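Local coordinates for protein 2-methyl-3-hydroxypyridine-5-carboxylic acid oxygenase (Mesorhizobium loti, PDB 3ALJ) that probably catalyses the FAD-dependent oxygenation and ring opening of 2-methyl-3-hydroxypyridine-5-carboxylic acid in vitamin B6 breakdown, at residues L46-G50 against R106-H110. Residues are numbered along the deposited sequence; the frame is centred on the assembly and turned at random. Where two conformers were deposited one is given.
Sequences LRAFG and RSHLH. With FAD (flavin-adenine dinucleotide), chain B.
Ala48 turns its methyl group onto the helix that starts at Arg106, where CB of Ala48 lies 3.6 Å from CB of His110 and 4.0 Å from CB of Arg106. The two longer side chains then diverge along the loop. His110, in one of its two conformers, has CG anti to the backbone N (chi1 -165°) and lays one ring face beneath the loop backbone: the carbonyl O of Arg47 stands 3.6 Å above the ring plane, displaced toward the rim. This is a van der Waals contact, and the ring's polar anchor lies elsewhere, NE2 being hydrogen-bonded to the carbonyl of Gly19 in what is probably the Rossmann-type glycine-rich turn.

Arg106 bends at chi2 and runs toward the flavin, its CD coming within 3.0 Å of O of Phe49, a tight contact and not a hydrogen bond. Both terminal nitrogens converge on the ribityl hydroxyl O2', NH1 at 2.9 Å and NH2 at 2.8 Å, through bent bonds (N-H...O near 143°); the acceptor sits at the guanidinium edge, near its plane. NE bonds to the carbonyl of Gly52. CA of Gly50 lies 3.8 Å from CD of Arg106; a CB there would collide with NE and jam against the preceding carbonyl O, which by itself calls for glycine. No direct hydrogen bond joins the segments. Replacing Arg106 with a leucine would probably leave O2' without its two donors and the carbonyl of Gly52 without its mate.

Packing of the Ala48 methyl and of the Arg47 carbonyl over the His110 ring thus seats the loop on the helix, while NH1 and NH2 hold O2' directly and a water couples NH1 to Phe49 O.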
loop_
_atom_site.group_PDB
_atom_site.type_symbol
_atom_site.label_atom_id
_atom_site.label_comp_id
_atom_site.label_asym_id
_atom_site.label_seq_id
_atom_site.Cartn_x
_atom_site.Cartn_y
_atom_site.Cartn_z
ATOM N N LEU A 46 15.452 -6.702 4.323
ATOM C CA LEU A 46 14.125 -6.081 4.593
ATOM C C LEU A 46 14.044 -4.740 3.909
ATOM O O LEU A 46 14.715 -3.790 4.342
ATOM C CB LEU A 46 13.899 -5.952 6.068
ATOM C CG LEU A 46 14.074 -7.250 6.858
ATOM C CD1 LEU A 46 14.090 -6.902 8.374
ATOM C CD2 LEU A 46 12.972 -8.262 6.600
ATOM N N ARG A 47 13.231 -4.683 2.843
ATOM C CA ARG A 47 13.194 -3.439 1.978
ATOM C C ARG A 47 11.779 -3.332 1.413
ATOM O O ARG A 47 10.960 -4.285 1.392
ATOM C CB ARG A 47 14.332 -3.511 0.899
ATOM C CG ARG A 47 14.032 -4.464 -0.210
ATOM C CD ARG A 47 15.408 -5.036 -0.768
ATOM N NE ARG A 47 15.978 -4.410 -1.984
ATOM C CZ ARG A 47 17.132 -3.707 -2.119
ATOM N NH1 ARG A 47 17.952 -3.421 -1.095
ATOM N NH2 ARG A 47 17.461 -3.258 -3.329
ATOM N N ALA A 48 11.430 -2.109 0.996
ATOM C CA ALA A 48 10.132 -1.883 0.338
ATOM C C ALA A 48 10.384 -1.119 -0.944
ATOM O O ALA A 48 10.900 -0.024 -0.868
ATOM C CB ALA A 48 9.181 -1.001 1.274
ATOM N N PHE A 49 9.775 -1.584 -2.003
ATOM C CA PHE A 49 9.851 -0.955 -3.336
ATOM C C PHE A 49 8.627 -0.109 -3.595
ATOM O O PHE A 49 7.561 -0.304 -2.934
ATOM C CB PHE A 49 9.843 -2.120 -4.310
ATOM C CG PHE A 49 11.135 -2.858 -4.299
ATOM C CD1 PHE A 49 11.234 -4.076 -3.604
ATOM C CD2 PHE A 49 12.207 -2.362 -5.011
ATOM C CE1 PHE A 49 12.430 -4.785 -3.539
ATOM C CE2 PHE A 49 13.444 -3.073 -5.007
ATOM C CZ PHE A 49 13.545 -4.307 -4.269
ATOM N N GLY A 50 8.776 0.839 -4.499
ATOM C CA GLY A 50 7.619 1.642 -4.916
ATOM C C GLY A 50 7.819 3.141 -4.639
ATOM O O GLY A 50 6.879 3.932 -4.970
ATOM N N ARG A 106 8.161 4.909 1.011
ATOM C CA ARG A 106 7.962 3.529 1.362
ATOM C C ARG A 106 8.957 3.050 2.403
ATOM O O ARG A 106 8.587 2.318 3.329
ATOM C CB ARG A 106 8.099 2.659 0.077
ATOM C CG ARG A 106 6.807 2.905 -0.665
ATOM C CD ARG A 106 6.263 1.839 -1.338
ATOM N NE ARG A 106 4.970 2.097 -2.013
ATOM C CZ ARG A 106 4.022 1.174 -2.146
ATOM N NH1 ARG A 106 4.150 0.015 -1.601
ATOM N NH2 ARG A 106 2.957 1.495 -2.837
ATOM N N SER A 107 10.220 3.443 2.239
ATOM C CA SER A 107 11.218 3.064 3.222
ATOM C C SER A 107 10.901 3.603 4.594
ATOM O O SER A 107 11.069 2.908 5.605
ATOM C CB SER A 107 12.548 3.563 2.726
ATOM O OG SER A 107 12.943 2.727 1.647
ATOM N N HIS A 108 10.329 4.826 4.639
ATOM C CA HIS A 108 9.994 5.370 5.968
ATOM C C HIS A 108 8.956 4.555 6.672
ATOM O O HIS A 108 9.099 4.247 7.852
ATOM C CB HIS A 108 9.539 6.845 5.742
ATOM C CG HIS A 108 9.241 7.562 7.018
ATOM N ND1 HIS A 108 10.259 8.066 7.806
ATOM C CD2 HIS A 108 8.081 7.893 7.590
ATOM C CE1 HIS A 108 9.697 8.700 8.833
ATOM N NE2 HIS A 108 8.379 8.641 8.706
ATOM N N LEU A 109 7.918 4.150 5.938
ATOM C CA LEU A 109 6.881 3.374 6.556
ATOM C C LEU A 109 7.399 1.969 6.959
ATOM O O LEU A 109 7.181 1.478 8.047
ATOM C CB LEU A 109 5.676 3.269 5.617
ATOM C CG LEU A 109 4.541 2.345 6.036
ATOM C CD1 LEU A 109 4.037 2.770 7.429
ATOM C CD2 LEU A 109 3.489 2.352 5.007
ATOM N N HIS A 110 8.097 1.364 5.963
ATOM C CA HIS A 110 8.538 -0.001 6.165
ATOM C C HIS A 110 9.585 -0.030 7.326
ATOM O O HIS A 110 9.449 -0.922 8.196
ATOM C CB HIS A 110 9.074 -0.524 4.805
ATOM C CG HIS A 110 9.211 -1.986 4.789
ATOM N ND1 HIS A 110 10.395 -2.612 5.055
ATOM C CD2 HIS A 110 8.294 -2.961 4.550
ATOM C CE1 HIS A 110 10.216 -3.913 4.947
ATOM N NE2 HIS A 110 8.936 -4.148 4.686
HETATM P PA FAD B . 3.971 -6.628 -0.457
HETATM O O1A FAD B . 4.171 -5.199 -0.060
HETATM O O2A FAD B . 4.118 -7.009 -1.813
HETATM O O5B FAD B . 4.963 -7.471 0.453
HETATM C C5B FAD B . 5.065 -8.926 0.312
HETATM C C4B FAD B . 6.428 -9.204 0.913
HETATM O O4B FAD B . 6.477 -10.671 0.849
HETATM C C3B FAD B . 7.588 -8.744 0.110
HETATM O O3B FAD B . 8.596 -8.143 0.949
HETATM C C2B FAD B . 8.055 -10.039 -0.647
HETATM O O2B FAD B . 9.462 -10.049 -0.945
HETATM C C1B FAD B . 7.802 -11.122 0.351
HETATM N N9A FAD B . 7.468 -12.386 -0.222
HETATM C C8A FAD B . 6.860 -12.679 -1.422
HETATM N N7A FAD B . 6.648 -13.997 -1.558
HETATM C C5A FAD B . 7.149 -14.581 -0.404
HETATM C C6A FAD B . 7.132 -15.891 0.067
HETATM N N6A FAD B . 6.620 -16.908 -0.706
HETATM N N1A FAD B . 7.675 -16.101 1.268
HETATM C C2A FAD B . 8.220 -15.129 2.008
HETATM N N3A FAD B . 8.234 -13.818 1.629
HETATM C C4A FAD B . 7.658 -13.578 0.419
HETATM N N1 FAD B . -1.278 1.469 -1.200
HETATM C C2 FAD B . -1.557 2.436 -0.345
HETATM O O2 FAD B . -2.075 2.234 0.765
HETATM N N3 FAD B . -1.283 3.761 -0.684
HETATM C C4 FAD B . -0.678 4.096 -1.897
HETATM O O4 FAD B . -0.305 5.313 -2.090
HETATM C C4X FAD B . -0.417 3.061 -2.777
HETATM N N5 FAD B . 0.097 3.360 -4.085
HETATM C C5X FAD B . 0.289 2.325 -4.982
HETATM C C6 FAD B . 0.690 2.590 -6.304
HETATM C C7 FAD B . 0.944 1.563 -7.176
HETATM C C7M FAD B . 1.403 1.894 -8.625
HETATM C C8 FAD B . 0.741 0.254 -6.795
HETATM C C8M FAD B . 0.979 -0.930 -7.760
HETATM C C9 FAD B . 0.335 -0.027 -5.482
HETATM C C9A FAD B . 0.059 1.020 -4.568
HETATM N N10 FAD B . -0.409 0.758 -3.206
HETATM C C10 FAD B . -0.678 1.776 -2.371
HETATM C "C1'" FAD B . -0.678 -0.699 -2.786
HETATM C "C2'" FAD B . 0.497 -1.203 -1.958
HETATM O "O2'" FAD B . 1.711 -1.065 -2.726
HETATM C "C3'" FAD B . 0.323 -2.710 -1.696
HETATM O "O3'" FAD B . -1.125 -2.959 -1.543
HETATM C "C4'" FAD B . 0.947 -3.188 -0.452
HETATM O "O4'" FAD B . 2.383 -2.993 -0.599
HETATM C "C5'" FAD B . 0.733 -4.652 -0.243
HETATM O "O5'" FAD B . 1.389 -5.041 0.960
HETATM P P FAD B . 1.574 -6.592 1.201
HETATM O O1P FAD B . 2.325 -6.695 2.461
HETATM O O2P FAD B . 0.290 -7.346 1.050
HETATM O O3P FAD B . 2.480 -7.091 -0.042
HETATM O O HOH W 1 13.112 0.107 1.994
HETATM O O HOH W 2 6.526 -1.469 -0.641
#